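Long-range contact in phospholipase C-beta (PLC-beta) (Sepia officinalis, PDB 3QR0), which is a phospholipase C-beta, a multidomain protein with PH, EF-hand-like, TIM-barrel and C2 modules and a bound calcium ion: residues A[250-255]-A[270-276]. Numbering follows the deposited sequence.
Sequences FRDFLN and LYTDAQC
The side-chain amide of Asn255 lies along the backbone of Tyr271 and pairs with it twice. Its OD1 accepts from Tyr271 N at 3.0 Å, on a lone pair in the carbonyl plane. Its ND2 gives a nearly straight bond (169°) to Tyr271 O at 3.1 Å, fixing which way round the amide sits. Leu270 CD2 rests against Asn255 CG, 3.6 Å away. The tight part is the apolar layer next to this amide, where Leu254 CD1 sits over the centre of the Tyr271 ring, 3.8 Å from its centroid, a CH-pi contact; the phenol OH is hydrogen-bonded to Glu310. The same methyl meets Cys276 SG at 3.8 Å and covers one face of the Phe250 ring toward its rim. Phe305 of helix 299-307 meets the Phe250 ring edge-to-face and also touches Leu254. Phe250, Leu254 and Cys276 are buried, whereas on the solvent side Arg251 is partly exposed and Asp273 exposed. Arg251, CG anti to the backbone N (chi1 -175°), runs past Tyr271 O and ends with NH1 2.9 Å from the syn side of Asp273 OD1, a salt bridge bent at the hydrogen (137°). NE and NH2 of Arg251 both grip Asp252 OD2 in the guanidinium plane, which probably steadies the arginine between two carboxylates. Thr272 and Gln275 form a capping box that starts helix 273-288. Asn255, the Leu254–Tyr271 packing and the Arg251–Asp273 salt bridge together join helix 247-257 to that start, consecutive helices of the EF-hand-like region of phospholipase C.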
loop_
_atom_site.group_PDB
_atom_site.type_symbol
_atom_site.label_atom_id
_atom_site.label_comp_id
_atom_site.label_asym_id
_atom_site.label_seq_id
_atom_site.Cartn_x
_atom_site.Cartn_y
_atom_site.Cartn_z
ATOM N N PHE A 250 -17.580 -29.363 -6.180
ATOM C CA PHE A 250 -17.269 -27.952 -6.006
ATOM C C PHE A 250 -17.108 -27.624 -4.518
ATOM O O PHE A 250 -16.180 -26.914 -4.129
ATOM C CB PHE A 250 -18.349 -27.077 -6.666
ATOM C CG PHE A 250 -17.974 -25.620 -6.788
ATOM C CD1 PHE A 250 -16.758 -25.237 -7.350
ATOM C CD2 PHE A 250 -18.850 -24.627 -6.364
ATOM C CE1 PHE A 250 -16.417 -23.894 -7.464
ATOM C CE2 PHE A 250 -18.519 -23.283 -6.480
ATOM C CZ PHE A 250 -17.301 -22.913 -7.027
ATOM N N ARG A 251 -18.003 -28.156 -3.695
ATOM C CA ARG A 251 -17.943 -27.968 -2.246
ATOM C C ARG A 251 -16.598 -28.429 -1.678
ATOM O O ARG A 251 -15.954 -27.711 -0.918
ATOM C CB ARG A 251 -19.071 -28.749 -1.580
ATOM C CG ARG A 251 -19.184 -28.545 -0.067
ATOM C CD ARG A 251 -19.938 -29.687 0.554
ATOM N NE ARG A 251 -19.180 -30.928 0.451
ATOM C CZ ARG A 251 -19.667 -32.142 0.678
ATOM N NH1 ARG A 251 -20.936 -32.320 1.032
ATOM N NH2 ARG A 251 -18.874 -33.193 0.550
ATOM N N ASP A 252 -16.177 -29.627 -2.066
ATOM C CA ASP A 252 -14.903 -30.173 -1.609
ATOM C C ASP A 252 -13.719 -29.366 -2.140
ATOM O O ASP A 252 -12.743 -29.169 -1.423
ATOM C CB ASP A 252 -14.787 -31.651 -1.986
ATOM C CG ASP A 252 -15.757 -32.527 -1.206
ATOM O OD1 ASP A 252 -15.911 -33.714 -1.558
ATOM O OD2 ASP A 252 -16.373 -32.034 -0.235
ATOM N N PHE A 253 -13.821 -28.876 -3.375
ATOM C CA PHE A 253 -12.815 -27.966 -3.922
ATOM C C PHE A 253 -12.683 -26.716 -3.043
ATOM O O PHE A 253 -11.582 -26.346 -2.639
ATOM C CB PHE A 253 -13.174 -27.587 -5.364
ATOM C CG PHE A 253 -12.371 -26.449 -5.927
ATOM C CD1 PHE A 253 -11.005 -26.567 -6.117
ATOM C CD2 PHE A 253 -12.994 -25.271 -6.314
ATOM C CE1 PHE A 253 -10.274 -25.521 -6.649
ATOM C CE2 PHE A 253 -12.266 -24.227 -6.851
ATOM C CZ PHE A 253 -10.905 -24.351 -7.020
ATOM N N LEU A 254 -13.811 -26.082 -2.735
ATOM C CA LEU A 254 -13.809 -24.875 -1.909
ATOM C C LEU A 254 -13.320 -25.138 -0.483
ATOM O O LEU A 254 -12.584 -24.322 0.079
ATOM C CB LEU A 254 -15.203 -24.237 -1.873
ATOM C CG LEU A 254 -15.728 -23.677 -3.200
ATOM C CD1 LEU A 254 -17.176 -23.199 -3.058
ATOM C CD2 LEU A 254 -14.852 -22.563 -3.687
ATOM N N ASN A 255 -13.725 -26.269 0.094
ATOM C CA ASN A 255 -13.398 -26.585 1.485
ATOM C C ASN A 255 -12.024 -27.251 1.685
ATOM O O ASN A 255 -11.487 -27.203 2.790
ATOM C CB ASN A 255 -14.490 -27.470 2.105
ATOM C CG ASN A 255 -15.812 -26.729 2.316
ATOM O OD1 ASN A 255 -15.852 -25.500 2.392
ATOM N ND2 ASN A 255 -16.896 -27.486 2.423
ATOM N N LEU A 270 -17.636 -23.803 6.892
ATOM C CA LEU A 270 -17.433 -24.492 5.621
ATOM C C LEU A 270 -18.593 -24.191 4.679
ATOM O O LEU A 270 -19.712 -23.956 5.130
ATOM C CB LEU A 270 -17.352 -26.006 5.834
ATOM C CG LEU A 270 -16.135 -26.570 6.574
ATOM C CD1 LEU A 270 -16.331 -28.057 6.821
ATOM C CD2 LEU A 270 -14.867 -26.322 5.791
ATOM N N TYR A 271 -18.324 -24.208 3.377
ATOM C CA TYR A 271 -19.390 -24.160 2.377
ATOM C C TYR A 271 -20.276 -25.408 2.476
ATOM O O TYR A 271 -19.778 -26.516 2.701
ATOM C CB TYR A 271 -18.817 -24.068 0.958
ATOM C CG TYR A 271 -18.259 -22.718 0.586
ATOM C CD1 TYR A 271 -16.906 -22.443 0.733
ATOM C CD2 TYR A 271 -19.081 -21.717 0.070
ATOM C CE1 TYR A 271 -16.382 -21.216 0.383
ATOM C CE2 TYR A 271 -18.563 -20.472 -0.285
ATOM C CZ TYR A 271 -17.212 -20.231 -0.124
ATOM O OH TYR A 271 -16.678 -19.014 -0.466
ATOM N N THR A 272 -21.579 -25.217 2.299
ATOM C CA THR A 272 -22.546 -26.313 2.304
ATOM C C THR A 272 -22.975 -26.672 0.879
ATOM O O THR A 272 -22.670 -25.943 -0.073
ATOM C CB THR A 272 -23.805 -25.932 3.105
ATOM O OG1 THR A 272 -24.486 -24.854 2.448
ATOM C CG2 THR A 272 -23.443 -25.517 4.537
ATOM N N ASP A 273 -23.696 -27.787 0.750
ATOM C CA ASP A 273 -24.286 -28.216 -0.525
ATOM C C ASP A 273 -25.174 -27.131 -1.112
ATOM O O ASP A 273 -25.021 -26.757 -2.273
ATOM C CB ASP A 273 -25.152 -29.472 -0.345
ATOM C CG ASP A 273 -24.338 -30.731 -0.118
ATOM O OD1 ASP A 273 -23.105 -30.632 0.025
ATOM O OD2 ASP A 273 -24.945 -31.831 -0.080
ATOM N N ALA A 274 -26.103 -26.643 -0.293
ATOM C CA ALA A 274 -27.099 -25.663 -0.731
ATOM C C ALA A 274 -26.454 -24.368 -1.227
ATOM O O ALA A 274 -26.888 -23.806 -2.230
ATOM C CB ALA A 274 -28.091 -25.373 0.397
ATOM N N GLN A 275 -25.423 -23.902 -0.527
ATOM C CA GLN A 275 -24.679 -22.713 -0.947
ATOM C C GLN A 275 -23.958 -22.932 -2.274
ATOM O O GLN A 275 -23.963 -22.057 -3.137
ATOM C CB GLN A 275 -23.654 -22.305 0.107
ATOM C CG GLN A 275 -24.253 -21.784 1.404
ATOM C CD GLN A 275 -23.235 -21.715 2.534
ATOM O OE1 GLN A 275 -22.064 -22.061 2.359
ATOM N NE2 GLN A 275 -23.680 -21.261 3.703
ATOM N N CYS A 276 -23.334 -24.099 -2.424
ATOM C CA CYS A 276 -22.582 -24.423 -3.637
ATOM C C CYS A 276 -23.480 -24.620 -4.858
ATOM O O CYS A 276 -23.140 -24.172 -5.952
ATOM C CB CYS A 276 -21.697 -25.649 -3.408
ATOM S SG CYS A 276 -20.302 -25.277 -2.332
#